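Local coordinates for acidocalcisomal pyrophosphatase (Trypanosoma brucei brucei, PDB 5C5V), which probably hydrolyses inorganic diphosphate with the help of magnesium ions, as a pyrophosphatase-family enzyme that also carries an EF-hand region, at residues L36-S41 / F80-A85; L134-L139 / R151-C156; A240-G245 / I262-P267. All coordinates share one frame; numbering follows the deposited sequence.

Interaction 1 of 3, residues L36-S41 / F80-A85; sequences LGRNMS and FSMVSA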
ATOM      1  N   LEU A  36     -31.444 -39.897  -8.199  1.00 72.99           N
ATOM      2  CA  LEU A  36     -32.785 -39.492  -7.781  1.00 73.52           C
ATOM      3  C   LEU A  36     -33.545 -40.680  -7.197  1.00 74.32           C
ATOM      4  O   LEU A  36     -34.344 -40.533  -6.277  1.00 74.79           O
ATOM      5  CB  LEU A  36     -33.551 -38.903  -8.962  1.00 73.18           C
ATOM      6  CG  LEU A  36     -33.071 -37.510  -9.379  1.00 72.59           C
ATOM      7  CD1 LEU A  36     -33.791 -37.065 -10.631  1.00 72.70           C
ATOM      8  CD2 LEU A  36     -33.301 -36.505  -8.256  1.00 72.22           C
ATOM      9  N   GLY A  37     -33.243 -41.851  -7.740  1.00 75.73           N
ATOM     10  CA  GLY A  37     -33.863 -43.114  -7.404  1.00 76.43           C
ATOM     11  C   GLY A  37     -33.312 -43.802  -6.172  1.00 76.97           C
ATOM     12  O   GLY A  37     -33.788 -44.866  -5.776  1.00 77.78           O
ATOM     13  N   ARG A  38     -32.318 -43.192  -5.548  1.00 76.56           N
ATOM     14  CA  ARG A  38     -31.657 -43.795  -4.399  1.00 77.02           C
ATOM     15  C   ARG A  38     -32.598 -44.087  -3.226  1.00 77.63           C
ATOM     16  O   ARG A  38     -32.381 -45.031  -2.477  1.00 78.25           O
ATOM     17  CB  ARG A  38     -30.518 -42.875  -3.938  1.00 76.48           C
ATOM     18  CG  ARG A  38     -29.544 -43.503  -2.956  1.00 77.12           C
ATOM     19  CD  ARG A  38     -28.394 -42.552  -2.603  1.00 76.83           C
ATOM     20  NE  ARG A  38     -27.513 -42.295  -3.741  1.00 76.33           N
ATOM     21  CZ  ARG A  38     -26.362 -42.932  -3.963  1.00 76.44           C
ATOM     22  NH1 ARG A  38     -25.942 -43.864  -3.115  1.00 76.70           N
ATOM     23  NH2 ARG A  38     -25.630 -42.634  -5.034  1.00 75.66           N
ATOM     24  N   ASN A  39     -33.662 -43.316  -3.078  1.00 78.45           N
ATOM     25  CA  ASN A  39     -34.585 -43.589  -1.999  1.00 79.24           C
ATOM     26  C   ASN A  39     -35.841 -44.221  -2.553  1.00 79.86           C
ATOM     27  O   ASN A  39     -36.929 -44.032  -2.021  1.00 80.11           O
ATOM     28  CB  ASN A  39     -34.898 -42.318  -1.234  1.00 79.23           C
ATOM     29  CG  ASN A  39     -33.694 -41.804  -0.477  1.00 79.34           C
ATOM     30  OD1 ASN A  39     -33.191 -40.704  -0.732  1.00 78.81           O
ATOM     31  ND2 ASN A  39     -33.205 -42.621   0.457  1.00 79.40           N
ATOM     32  N   MET A  40     -35.665 -44.953  -3.654  1.00 82.34           N
ATOM     33  CA  MET A  40     -36.752 -45.648  -4.328  1.00 82.60           C
ATOM     34  C   MET A  40     -36.300 -47.063  -4.631  1.00 82.93           C
ATOM     35  O   MET A  40     -35.166 -47.446  -4.340  1.00 82.44           O
ATOM     36  CB  MET A  40     -37.125 -44.948  -5.637  1.00 82.36           C
ATOM     37  CG  MET A  40     -37.259 -43.429  -5.535  1.00 81.66           C
ATOM     38  SD  MET A  40     -37.735 -42.717  -7.123  1.00 81.62           S
ATOM     39  CE  MET A  40     -37.801 -40.970  -6.731  1.00 80.56           C
ATOM     40  N   SER A  41     -37.201 -47.842  -5.210  1.00 84.98           N
ATOM     41  CA  SER A  41     -36.897 -49.197  -5.633  1.00 85.53           C
ATOM     42  C   SER A  41     -36.613 -49.209  -7.121  1.00 85.62           C
ATOM     43  O   SER A  41     -35.493 -49.007  -7.592  1.00 85.73           O
ATOM     44  CB  SER A  41     -38.065 -50.136  -5.358  1.00 85.92           C
ATOM     45  OG  SER A  41     -39.135 -49.823  -6.233  1.00 86.40           O
ATOM     46  N   PHE A  80     -36.868 -35.706  -3.170  1.00 76.80           N
ATOM     47  CA  PHE A  80     -36.408 -34.324  -3.096  1.00 76.09           C
ATOM     48  C   PHE A  80     -35.803 -33.986  -1.740  1.00 75.97           C
ATOM     49  O   PHE A  80     -35.033 -33.033  -1.611  1.00 75.46           O
ATOM     50  CB  PHE A  80     -37.552 -33.352  -3.383  1.00 76.20           C
ATOM     51  CG  PHE A  80     -37.146 -31.906  -3.304  1.00 75.60           C
ATOM     52  CD1 PHE A  80     -36.454 -31.302  -4.348  1.00 74.95           C
ATOM     53  CD2 PHE A  80     -37.410 -31.161  -2.165  1.00 75.61           C
ATOM     54  CE1 PHE A  80     -36.056 -29.967  -4.271  1.00 74.37           C
ATOM     55  CE2 PHE A  80     -37.016 -29.827  -2.078  1.00 75.37           C
ATOM     56  CZ  PHE A  80     -36.336 -29.231  -3.134  1.00 74.60           C
ATOM     57  N   SER A  81     -36.163 -34.739  -0.714  1.00 75.47           N
ATOM     58  CA  SER A  81     -35.578 -34.485   0.592  1.00 75.36           C
ATOM     59  C   SER A  81     -34.078 -34.756   0.538  1.00 74.86           C
ATOM     60  O   SER A  81     -33.296 -34.060   1.176  1.00 74.54           O
ATOM     61  CB  SER A  81     -36.243 -35.337   1.670  1.00 76.28           C
ATOM     62  OG  SER A  81     -35.644 -35.071   2.925  1.00 76.48           O
ATOM     63  N   MET A  82     -33.684 -35.780  -0.216  1.00 73.12           N
ATOM     64  CA  MET A  82     -32.268 -36.060  -0.430  1.00 72.76           C
ATOM     65  C   MET A  82     -31.624 -34.952  -1.259  1.00 71.90           C
ATOM     66  O   MET A  82     -30.594 -34.410  -0.879  1.00 71.39           O
ATOM     67  CB  MET A  82     -32.072 -37.415  -1.114  1.00 73.13           C
ATOM     68  CG  MET A  82     -30.629 -37.649  -1.571  1.00 73.07           C
ATOM     69  SD  MET A  82     -30.429 -39.053  -2.694  1.00 73.31           S
ATOM     70  CE  MET A  82     -31.667 -38.710  -3.946  1.00 72.58           C
ATOM     71  N   VAL A  83     -32.262 -34.610  -2.372  1.00 70.66           N
ATOM     72  CA  VAL A  83     -31.788 -33.558  -3.259  1.00 69.94           C
ATOM     73  C   VAL A  83     -31.564 -32.268  -2.490  1.00 69.85           C
ATOM     74  O   VAL A  83     -30.515 -31.620  -2.620  1.00 69.27           O
ATOM     75  CB  VAL A  83     -32.787 -33.282  -4.398  1.00 69.94           C
ATOM     76  CG1 VAL A  83     -32.351 -32.075  -5.198  1.00 69.02           C
ATOM     77  CG2 VAL A  83     -32.934 -34.501  -5.290  1.00 70.14           C
ATOM     78  N   SER A  84     -32.547 -31.910  -1.668  1.00 69.30           N
ATOM     79  CA  SER A  84     -32.498 -30.662  -0.919  1.00 68.95           C
ATOM     80  C   SER A  84     -31.332 -30.638   0.055  1.00 68.77           C
ATOM     81  O   SER A  84     -30.681 -29.618   0.220  1.00 68.62           O
ATOM     82  CB  SER A  84     -33.815 -30.443  -0.167  1.00 69.81           C
ATOM     83  OG  SER A  84     -33.917 -29.100   0.276  1.00 69.71           O
ATOM     84  N   ALA A  85     -31.061 -31.769   0.691  1.00 67.28           N
ATOM     85  CA  ALA A  85     -29.949 -31.860   1.633  1.00 67.39           C
ATOM     86  C   ALA A  85     -28.595 -31.656   0.937  1.00 67.20           C
ATOM     87  O   ALA A  85     -27.683 -31.031   1.487  1.00 67.25           O
ATOM     88  CB  ALA A  85     -29.975 -33.202   2.342  1.00 67.83           C
TER
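Met-82 and Val-83, neighbours on helix 73-87, meet Leu-36, Arg-38 and Asn-39, which lie at the end of helix 26-36 and in the loop that follows it. The contact is side-chain packing within the helical N-terminal part of the chain, probably the EF-hand region of this protein, away from the magnesium and imidodiphosphate sites.

The apolar part is a branch-to-branch touch: Leu-36 CD2 lies 3.6 Å from Val-83 CG2, the two side chains meeting at a slant. Both residues are buried. Leu-36 also packs on Trp-67 of helix 61-69 and Met-48 of helix 43-53, while Val-83 reaches Ile-8 and Met-9 of helix 3-14, so this touch belongs to a core shared by several helices.

The side chain of Met-82 makes the rest of the contact. Its chain runs out extended and then bends at the sulphur (chi3 51°), which turns CE to within 4.0 Å of Leu-36 O. Arg-38 crosses it at about a right angle, its CB and its CD each 4.0 Å from Met-82 SD, with the sulphur near the guanidinium plane, at its edge. Further out, Arg-38 packs on Val-336 of a second subunit.

The side-chain oxygen of Asn-39 also meets only carbon and sulphur of Met-82 across the contact: OD1 is 3.5 Å from CB and 3.8 Å from SD.

Dispersion and the fit of shapes therefore hold this loop against the helix, with Leu-36 and Val-83 buried and the exposed Arg-38 and Asn-39 bordering Met-82.

Interaction 2 of 3, residues L134-L139 / R151-C156; sequences LYVRDL and RYNFIC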
ATOM      1  N   LEU A 134     -24.840  -5.223  12.161  1.00 54.39           N
ATOM      2  CA  LEU A 134     -23.776  -4.404  12.704  1.00 53.59           C
ATOM      3  C   LEU A 134     -22.447  -5.148  12.568  1.00 53.59           C
ATOM      4  O   LEU A 134     -21.465  -4.599  12.071  1.00 52.73           O
ATOM      5  CB  LEU A 134     -24.061  -4.064  14.171  1.00 53.85           C
ATOM      6  CG  LEU A 134     -22.945  -3.393  14.973  1.00 53.34           C
ATOM      7  CD1 LEU A 134     -22.490  -2.098  14.301  1.00 52.02           C
ATOM      8  CD2 LEU A 134     -23.437  -3.133  16.391  1.00 53.71           C
ATOM      9  N   TYR A 135     -22.446  -6.410  13.003  1.00 55.12           N
ATOM     10  CA  TYR A 135     -21.271  -7.275  12.941  1.00 55.46           C
ATOM     11  C   TYR A 135     -21.239  -8.069  11.644  1.00 55.69           C
ATOM     12  O   TYR A 135     -22.236  -8.699  11.276  1.00 56.11           O
ATOM     13  CB  TYR A 135     -21.260  -8.247  14.118  1.00 56.54           C
ATOM     14  CG  TYR A 135     -21.172  -7.562  15.452  1.00 56.66           C
ATOM     15  CD1 TYR A 135     -19.937  -7.217  15.994  1.00 56.17           C
ATOM     16  CD2 TYR A 135     -22.321  -7.248  16.169  1.00 56.73           C
ATOM     17  CE1 TYR A 135     -19.848  -6.576  17.209  1.00 56.06           C
ATOM     18  CE2 TYR A 135     -22.242  -6.603  17.388  1.00 56.68           C
ATOM     19  CZ  TYR A 135     -20.997  -6.271  17.899  1.00 56.40           C
ATOM     20  OH  TYR A 135     -20.895  -5.628  19.105  1.00 56.37           O
ATOM     21  N   VAL A 136     -20.095  -8.058  10.962  1.00 57.55           N
ATOM     22  CA  VAL A 136     -19.911  -8.885   9.775  1.00 57.75           C
ATOM     23  C   VAL A 136     -19.404 -10.253  10.206  1.00 59.12           C
ATOM     24  O   VAL A 136     -18.247 -10.406  10.601  1.00 59.81           O
ATOM     25  CB  VAL A 136     -18.917  -8.248   8.775  1.00 57.10           C
ATOM     26  CG1 VAL A 136     -18.791  -9.115   7.523  1.00 56.99           C
ATOM     27  CG2 VAL A 136     -19.364  -6.817   8.422  1.00 55.76           C
ATOM     28  N   ARG A 137     -20.280 -11.245  10.160  1.00 60.71           N
ATOM     29  CA  ARG A 137     -19.957 -12.570  10.673  1.00 62.22           C
ATOM     30  C   ARG A 137     -19.862 -13.576   9.537  1.00 62.28           C
ATOM     31  O   ARG A 137     -20.853 -13.844   8.858  1.00 62.30           O
ATOM     32  CB  ARG A 137     -21.031 -13.034  11.673  1.00 63.13           C
ATOM     33  CG  ARG A 137     -21.207 -12.144  12.906  1.00 63.41           C
ATOM     34  CD  ARG A 137     -22.610 -12.309  13.530  1.00 64.01           C
ATOM     35  NE  ARG A 137     -22.848 -13.649  14.065  1.00 65.71           N
ATOM     36  CZ  ARG A 137     -23.772 -14.508  13.618  1.00 66.27           C
ATOM     37  NH1 ARG A 137     -24.570 -14.194  12.593  1.00 65.48           N
ATOM     38  NH2 ARG A 137     -23.892 -15.700  14.202  1.00 66.87           N
ATOM     39  N   ASP A 138     -18.695 -14.177   9.356  1.00 62.13           N
ATOM     40  CA  ASP A 138     -18.591 -15.277   8.396  1.00 62.39           C
ATOM     41  C   ASP A 138     -19.333 -16.496   8.915  1.00 63.03           C
ATOM     42  O   ASP A 138     -19.210 -16.838  10.089  1.00 64.02           O
ATOM     43  CB  ASP A 138     -17.129 -15.651   8.151  1.00 62.76           C
ATOM     44  CG  ASP A 138     -16.429 -14.696   7.223  1.00 61.96           C
ATOM     45  OD1 ASP A 138     -17.081 -14.198   6.268  1.00 61.03           O
ATOM     46  OD2 ASP A 138     -15.226 -14.432   7.468  1.00 62.58           O
ATOM     47  N   LEU A 139     -20.076 -17.162   8.036  1.00 60.07           N
ATOM     48  CA  LEU A 139     -20.750 -18.409   8.394  1.00 61.13           C
ATOM     49  C   LEU A 139     -19.735 -19.417   8.933  1.00 62.00           C
ATOM     50  O   LEU A 139     -19.930 -20.023   9.987  1.00 63.17           O
ATOM     51  CB  LEU A 139     -21.506 -18.993   7.191  1.00 61.09           C
ATOM     52  N   ARG A 151     -14.925  -6.303  12.432  1.00 57.51           N
ATOM     53  CA  ARG A 151     -15.440  -6.110  11.096  1.00 56.90           C
ATOM     54  C   ARG A 151     -16.887  -5.668  11.242  1.00 56.85           C
ATOM     55  O   ARG A 151     -17.768  -6.468  11.582  1.00 57.72           O
ATOM     56  CB  ARG A 151     -15.313  -7.387  10.259  1.00 57.90           C
ATOM     57  CG  ARG A 151     -15.592  -7.176   8.770  1.00 57.44           C
ATOM     58  CD  ARG A 151     -15.352  -8.453   7.918  1.00 58.28           C
ATOM     59  NE  ARG A 151     -13.937  -8.595   7.574  1.00 59.31           N
ATOM     60  CZ  ARG A 151     -13.354  -8.148   6.450  1.00 58.38           C
ATOM     61  NH1 ARG A 151     -14.056  -7.530   5.496  1.00 56.88           N
ATOM     62  NH2 ARG A 151     -12.050  -8.352   6.274  1.00 58.39           N
ATOM     63  N   TYR A 152     -17.106  -4.377  11.024  1.00 53.58           N
ATOM     64  CA  TYR A 152     -18.390  -3.736  11.228  1.00 53.26           C
ATOM     65  C   TYR A 152     -18.960  -3.187   9.937  1.00 53.01           C
ATOM     66  O   TYR A 152     -18.229  -2.708   9.094  1.00 52.59           O
ATOM     67  CB  TYR A 152     -18.249  -2.593  12.236  1.00 52.77           C
ATOM     68  CG  TYR A 152     -17.878  -3.027  13.632  1.00 53.38           C
ATOM     69  CD1 TYR A 152     -18.869  -3.266  14.582  1.00 54.13           C
ATOM     70  CD2 TYR A 152     -16.552  -3.207  14.002  1.00 53.13           C
ATOM     71  CE1 TYR A 152     -18.548  -3.662  15.869  1.00 54.68           C
ATOM     72  CE2 TYR A 152     -16.215  -3.600  15.285  1.00 53.84           C
ATOM     73  CZ  TYR A 152     -17.221  -3.831  16.221  1.00 54.71           C
ATOM     74  OH  TYR A 152     -16.916  -4.229  17.506  1.00 55.06           O
ATOM     75  N   ASN A 153     -20.271  -3.215   9.786  1.00 52.46           N
ATOM     76  CA  ASN A 153     -20.866  -2.547   8.645  1.00 52.39           C
ATOM     77  C   ASN A 153     -21.040  -1.062   8.920  1.00 52.09           C
ATOM     78  O   ASN A 153     -21.552  -0.663   9.968  1.00 52.30           O
ATOM     79  CB  ASN A 153     -22.195  -3.182   8.265  1.00 53.03           C
ATOM     80  CG  ASN A 153     -22.018  -4.326   7.300  1.00 53.47           C
ATOM     81  OD1 ASN A 153     -21.161  -4.269   6.421  1.00 53.06           O
ATOM     82  ND2 ASN A 153     -22.802  -5.382   7.470  1.00 54.09           N
ATOM     83  N   PHE A 154     -20.588  -0.260   7.963  1.00 51.92           N
ATOM     84  CA  PHE A 154     -20.648   1.188   8.043  1.00 51.58           C
ATOM     85  C   PHE A 154     -21.573   1.674   6.951  1.00 52.05           C
ATOM     86  O   PHE A 154     -21.396   1.336   5.779  1.00 52.06           O
ATOM     87  CB  PHE A 154     -19.233   1.790   7.902  1.00 50.81           C
ATOM     88  CG  PHE A 154     -19.198   3.285   7.605  1.00 50.75           C
ATOM     89  CD1 PHE A 154     -19.359   4.217   8.616  1.00 50.86           C
ATOM     90  CD2 PHE A 154     -18.947   3.749   6.323  1.00 50.73           C
ATOM     91  CE1 PHE A 154     -19.287   5.606   8.346  1.00 51.02           C
ATOM     92  CE2 PHE A 154     -18.871   5.131   6.046  1.00 50.64           C
ATOM     93  CZ  PHE A 154     -19.047   6.056   7.055  1.00 50.70           C
ATOM     94  N   ILE A 155     -22.581   2.439   7.334  1.00 49.82           N
ATOM     95  CA  ILE A 155     -23.456   3.048   6.348  1.00 50.46           C
ATOM     96  C   ILE A 155     -23.004   4.466   6.079  1.00 50.49           C
ATOM     97  O   ILE A 155     -23.061   5.316   6.971  1.00 50.69           O
ATOM     98  CB  ILE A 155     -24.917   3.062   6.811  1.00 51.80           C
ATOM     99  CG1 ILE A 155     -25.373   1.637   7.139  1.00 51.95           C
ATOM    100  CG2 ILE A 155     -25.804   3.712   5.749  1.00 52.76           C
ATOM    101  CD1 ILE A 155     -26.627   1.581   7.979  1.00 53.11           C
ATOM    102  N   CYS A 156     -22.536   4.724   4.864  1.00 51.09           N
ATOM    103  CA  CYS A 156     -22.117   6.071   4.511  1.00 51.34           C
ATOM    104  C   CYS A 156     -23.316   6.955   4.179  1.00 52.64           C
ATOM    105  O   CYS A 156     -24.048   6.697   3.229  1.00 53.69           O
ATOM    106  CB  CYS A 156     -21.147   6.056   3.331  1.00 50.63           C
ATOM    107  SG  CYS A 156     -20.591   7.716   2.838  1.00 51.07           S
TER
HETATM  108  O   HOH W   1     -18.485  -3.879  19.509  1.00 56.46           O
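Tyr-135 and Tyr-152 face each other in a single backbone bridge, CA to CA 4.9 Å, closed by Val-136 N to Arg-151 O at 2.9 Å and by Asn-153 N to Leu-134 O at 2.9 Å. An irregular segment is thereby laid along strand 152-156 of the curled sheet in the pyrophosphatase fold, an OB-like barrel in this family. On its other edge this strand pairs with strand 238-251. Tyr-152 CA also makes a CA-H...O contact with Leu-134 O.

On one side of the bridge the two tyrosines lie side by side and point the same way. Their planes meet at 45°, an oblique pairing, with Tyr-135 CE1 3.5 Å from Tyr-152 CE1. Leu-134 runs beside Tyr-152 and brings CD1 to the ring edge, 3.8 Å from Tyr-152 CD1; helix 316-336 covers this group through Ile-323, His-327 and Met-320.

Val-136 points toward the strand and wedges between Arg-151 and Asn-153. With CG1 anti to the backbone N (chi1 -178°), it meets the aliphatic part of Arg-151, CG1 to CD 3.5 Å, while CG2 lies against the amide of Asn-153, the two side chains crossing at about a right angle. That amide is tied through ND2 to Pro-133 O. Val-136 also packs on Asp-138 of a second subunit.

Beyond the rings, one water links the two phenols, 3.0 Å from Tyr-135 OH and 2.6 Å from Tyr-152 OH.

Interaction 3 of 3, residues A240-G245 / I262-P267; sequences AVKVLG and ISHNDP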
ATOM      1  N   ALA A 240     -17.464  -2.797   4.795  1.00 53.33           N
ATOM      2  CA  ALA A 240     -16.887  -3.359   5.996  1.00 53.72           C
ATOM      3  C   ALA A 240     -15.752  -2.489   6.498  1.00 53.29           C
ATOM      4  O   ALA A 240     -14.858  -2.105   5.733  1.00 52.85           O
ATOM      5  CB  ALA A 240     -16.400  -4.783   5.730  1.00 54.40           C
ATOM      6  N   VAL A 241     -15.794  -2.153   7.781  1.00 53.37           N
ATOM      7  CA  VAL A 241     -14.753  -1.310   8.347  1.00 52.81           C
ATOM      8  C   VAL A 241     -14.186  -1.904   9.618  1.00 53.33           C
ATOM      9  O   VAL A 241     -14.788  -2.772  10.255  1.00 54.06           O
ATOM     10  CB  VAL A 241     -15.252   0.124   8.664  1.00 52.31           C
ATOM     11  CG1 VAL A 241     -15.843   0.779   7.430  1.00 52.04           C
ATOM     12  CG2 VAL A 241     -16.229   0.119   9.832  1.00 52.60           C
ATOM     13  N   LYS A 242     -13.007  -1.414   9.966  1.00 55.22           N
ATOM     14  CA  LYS A 242     -12.303  -1.771  11.184  1.00 55.48           C
ATOM     15  C   LYS A 242     -12.310  -0.585  12.132  1.00 54.69           C
ATOM     16  O   LYS A 242     -11.903   0.505  11.762  1.00 54.06           O
ATOM     17  CB  LYS A 242     -10.867  -2.191  10.866  1.00 55.72           C
ATOM     18  CG  LYS A 242     -10.017  -2.419  12.091  1.00 56.31           C
ATOM     19  CD  LYS A 242      -8.834  -3.316  11.787  1.00 57.09           C
ATOM     20  CE  LYS A 242      -7.602  -2.525  11.445  1.00 56.65           C
ATOM     21  NZ  LYS A 242      -6.432  -3.462  11.347  1.00 58.03           N
ATOM     22  N   VAL A 243     -12.775  -0.802  13.352  1.00 53.29           N
ATOM     23  CA  VAL A 243     -12.861   0.250  14.353  1.00 52.68           C
ATOM     24  C   VAL A 243     -11.504   0.492  15.027  1.00 52.74           C
ATOM     25  O   VAL A 243     -10.850  -0.457  15.455  1.00 53.49           O
ATOM     26  CB  VAL A 243     -13.914  -0.112  15.416  1.00 53.51           C
ATOM     27  CG1 VAL A 243     -13.705   0.690  16.696  1.00 53.24           C
ATOM     28  CG2 VAL A 243     -15.319   0.053  14.848  1.00 53.35           C
ATOM     29  N   LEU A 244     -11.091   1.759  15.118  1.00 53.72           N
ATOM     30  CA  LEU A 244      -9.782   2.120  15.664  1.00 53.41           C
ATOM     31  C   LEU A 244      -9.886   2.852  16.996  1.00 53.38           C
ATOM     32  O   LEU A 244      -9.006   2.738  17.836  1.00 53.55           O
ATOM     33  CB  LEU A 244      -8.999   2.986  14.670  1.00 52.77           C
ATOM     34  CG  LEU A 244      -8.716   2.311  13.335  1.00 52.91           C
ATOM     35  CD1 LEU A 244      -8.124   3.302  12.367  1.00 52.21           C
ATOM     36  CD2 LEU A 244      -7.798   1.101  13.531  1.00 53.63           C
ATOM     37  N   GLY A 245     -10.941   3.629  17.187  1.00 51.70           N
ATOM     38  CA  GLY A 245     -11.048   4.419  18.397  1.00 51.52           C
ATOM     39  C   GLY A 245     -12.289   5.272  18.379  1.00 51.71           C
ATOM     40  O   GLY A 245     -13.078   5.196  17.443  1.00 51.84           O
ATOM     41  N   ILE A 262     -11.686   2.566   9.768  1.00 52.93           N
ATOM     42  CA  ILE A 262     -11.136   2.564   8.421  1.00 52.79           C
ATOM     43  C   ILE A 262     -11.588   1.349   7.632  1.00 53.32           C
ATOM     44  O   ILE A 262     -11.652   0.241   8.154  1.00 53.76           O
ATOM     45  CB  ILE A 262      -9.592   2.614   8.422  1.00 52.68           C
ATOM     46  CG1 ILE A 262      -9.079   2.735   6.984  1.00 52.43           C
ATOM     47  CG2 ILE A 262      -8.999   1.400   9.122  1.00 53.11           C
ATOM     48  CD1 ILE A 262      -7.609   3.014   6.894  1.00 52.42           C
ATOM     49  N   SER A 263     -11.897   1.589   6.365  1.00 54.10           N
ATOM     50  CA  SER A 263     -12.323   0.553   5.444  1.00 54.62           C
ATOM     51  C   SER A 263     -11.356  -0.620   5.370  1.00 54.97           C
ATOM     52  O   SER A 263     -10.150  -0.440   5.218  1.00 55.10           O
ATOM     53  CB  SER A 263     -12.499   1.150   4.045  1.00 54.35           C
ATOM     54  OG  SER A 263     -12.603   0.114   3.082  1.00 55.04           O
ATOM     55  N   HIS A 264     -11.890  -1.826   5.446  1.00 54.25           N
ATOM     56  CA  HIS A 264     -11.077  -3.019   5.301  1.00 55.19           C
ATOM     57  C   HIS A 264     -10.515  -3.133   3.888  1.00 55.26           C
ATOM     58  O   HIS A 264      -9.709  -4.006   3.621  1.00 56.07           O
ATOM     59  CB  HIS A 264     -11.895  -4.270   5.644  1.00 56.18           C
ATOM     60  CG  HIS A 264     -11.887  -4.621   7.099  1.00 56.81           C
ATOM     61  ND1 HIS A 264     -10.834  -5.276   7.703  1.00 57.52           N
ATOM     62  CD2 HIS A 264     -12.799  -4.398   8.075  1.00 56.67           C
ATOM     63  CE1 HIS A 264     -11.104  -5.453   8.984  1.00 57.83           C
ATOM     64  NE2 HIS A 264     -12.289  -4.928   9.237  1.00 57.38           N
ATOM     65  N   ASN A 265     -10.949  -2.253   2.987  1.00 59.11           N
ATOM     66  CA  ASN A 265     -10.434  -2.217   1.618  1.00 59.04           C
ATOM     67  C   ASN A 265      -9.341  -1.186   1.362  1.00 58.61           C
ATOM     68  O   ASN A 265      -8.788  -1.129   0.262  1.00 58.72           O
ATOM     69  CB  ASN A 265     -11.573  -1.966   0.641  1.00 58.78           C
ATOM     70  CG  ASN A 265     -12.299  -3.217   0.313  1.00 60.13           C
ATOM     71  OD1 ASN A 265     -11.690  -4.297   0.304  1.00 60.83           O
ATOM     72  ND2 ASN A 265     -13.616  -3.117   0.074  1.00 60.27           N
ATOM     73  N   ASP A 266      -9.048  -0.362   2.359  1.00 57.71           N
ATOM     74  CA  ASP A 266      -7.989   0.625   2.221  1.00 57.57           C
ATOM     75  C   ASP A 266      -6.627  -0.071   2.263  1.00 58.11           C
ATOM     76  O   ASP A 266      -6.441  -1.042   3.006  1.00 58.59           O
ATOM     77  CB  ASP A 266      -8.069   1.700   3.314  1.00 56.54           C
ATOM     78  CG  ASP A 266      -7.241   2.942   2.978  1.00 56.59           C
ATOM     79  OD1 ASP A 266      -7.796   3.893   2.380  1.00 56.43           O
ATOM     80  OD2 ASP A 266      -6.034   2.988   3.315  1.00 56.74           O
ATOM     81  N   PRO A 267      -5.679   0.425   1.448  1.00 58.29           N
ATOM     82  CA  PRO A 267      -4.304  -0.089   1.329  1.00 58.98           C
ATOM     83  C   PRO A 267      -3.538  -0.092   2.646  1.00 59.14           C
ATOM     84  O   PRO A 267      -2.629  -0.904   2.797  1.00 60.34           O
ATOM     85  CB  PRO A 267      -3.655   0.870   0.319  1.00 58.52           C
ATOM     86  CG  PRO A 267      -4.812   1.338  -0.527  1.00 58.30           C
ATOM     87  CD  PRO A 267      -5.963   1.473   0.451  1.00 57.75           C
TER
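The imidazole of His-264 lies against the backbone of Ala-240 and Val-241 and against CB of Lys-242, where the beta hairpin of strands 238-251 and 254-263 runs out into a turn. Its ring edge is directed at the chain: Ala-240 C and Val-241 N lie in the ring plane, and CD2 comes to 3.2 Å from Val-241 C. Lys-242 crosses the imidazole at about a right angle, with CB 3.5 Å from His-264 NE2, before its chain leads away to place NZ on Cys-269 O. His-264 NE2 itself is hydrogen-bonded to Asn-150 O, which helps fix the ring's rotation.

Lys-242 and Ile-262 form an antiparallel hydrogen-bonded pair, their side chains on the same face. Further along, Leu-244 CD1 touches Ile-262 CG2, 3.9 Å away, just where Leu-244 and Gly-245 both face Val-260 in a classic beta bulge.

The side chains of Val-241 and Ser-263, a non-hydrogen-bonded pair, diverge, though Val-241 CG1 still touches Ser-263 CA. His-264 N extends the ladder, 3.0 Å from Ala-240 O and nearly straight at 174°. His-264 is itself the second residue of the type I turn from Ser-263 to Asp-266, and within it Ser-263 OG accepts from Asn-265 N at 2.9 Å, an ST turn.

The three contacts follow one another along the chain, each closing before the next opens. Interaction 1 lies in the N-terminal region, its centre about 38 Å from that of interaction 2 and about 46 Å from that of interaction 3. Interactions 2 and 3 touch, centres about 11 Å apart, because strands 152-156 and 238-251 are neighbours in one mixed sheet: Tyr-152 O lies 2.8 Å from Val-241 N, a probable hydrogen bond, and Phe-154 packs on Val-241. Segment 134-139, strand 152-156 and the hairpin 238-263 thus form a continuous structure in the pyrophosphatase part, whereas the N-terminal region, probably the EF-hand part, is mainly helical and stands apart from the sheet.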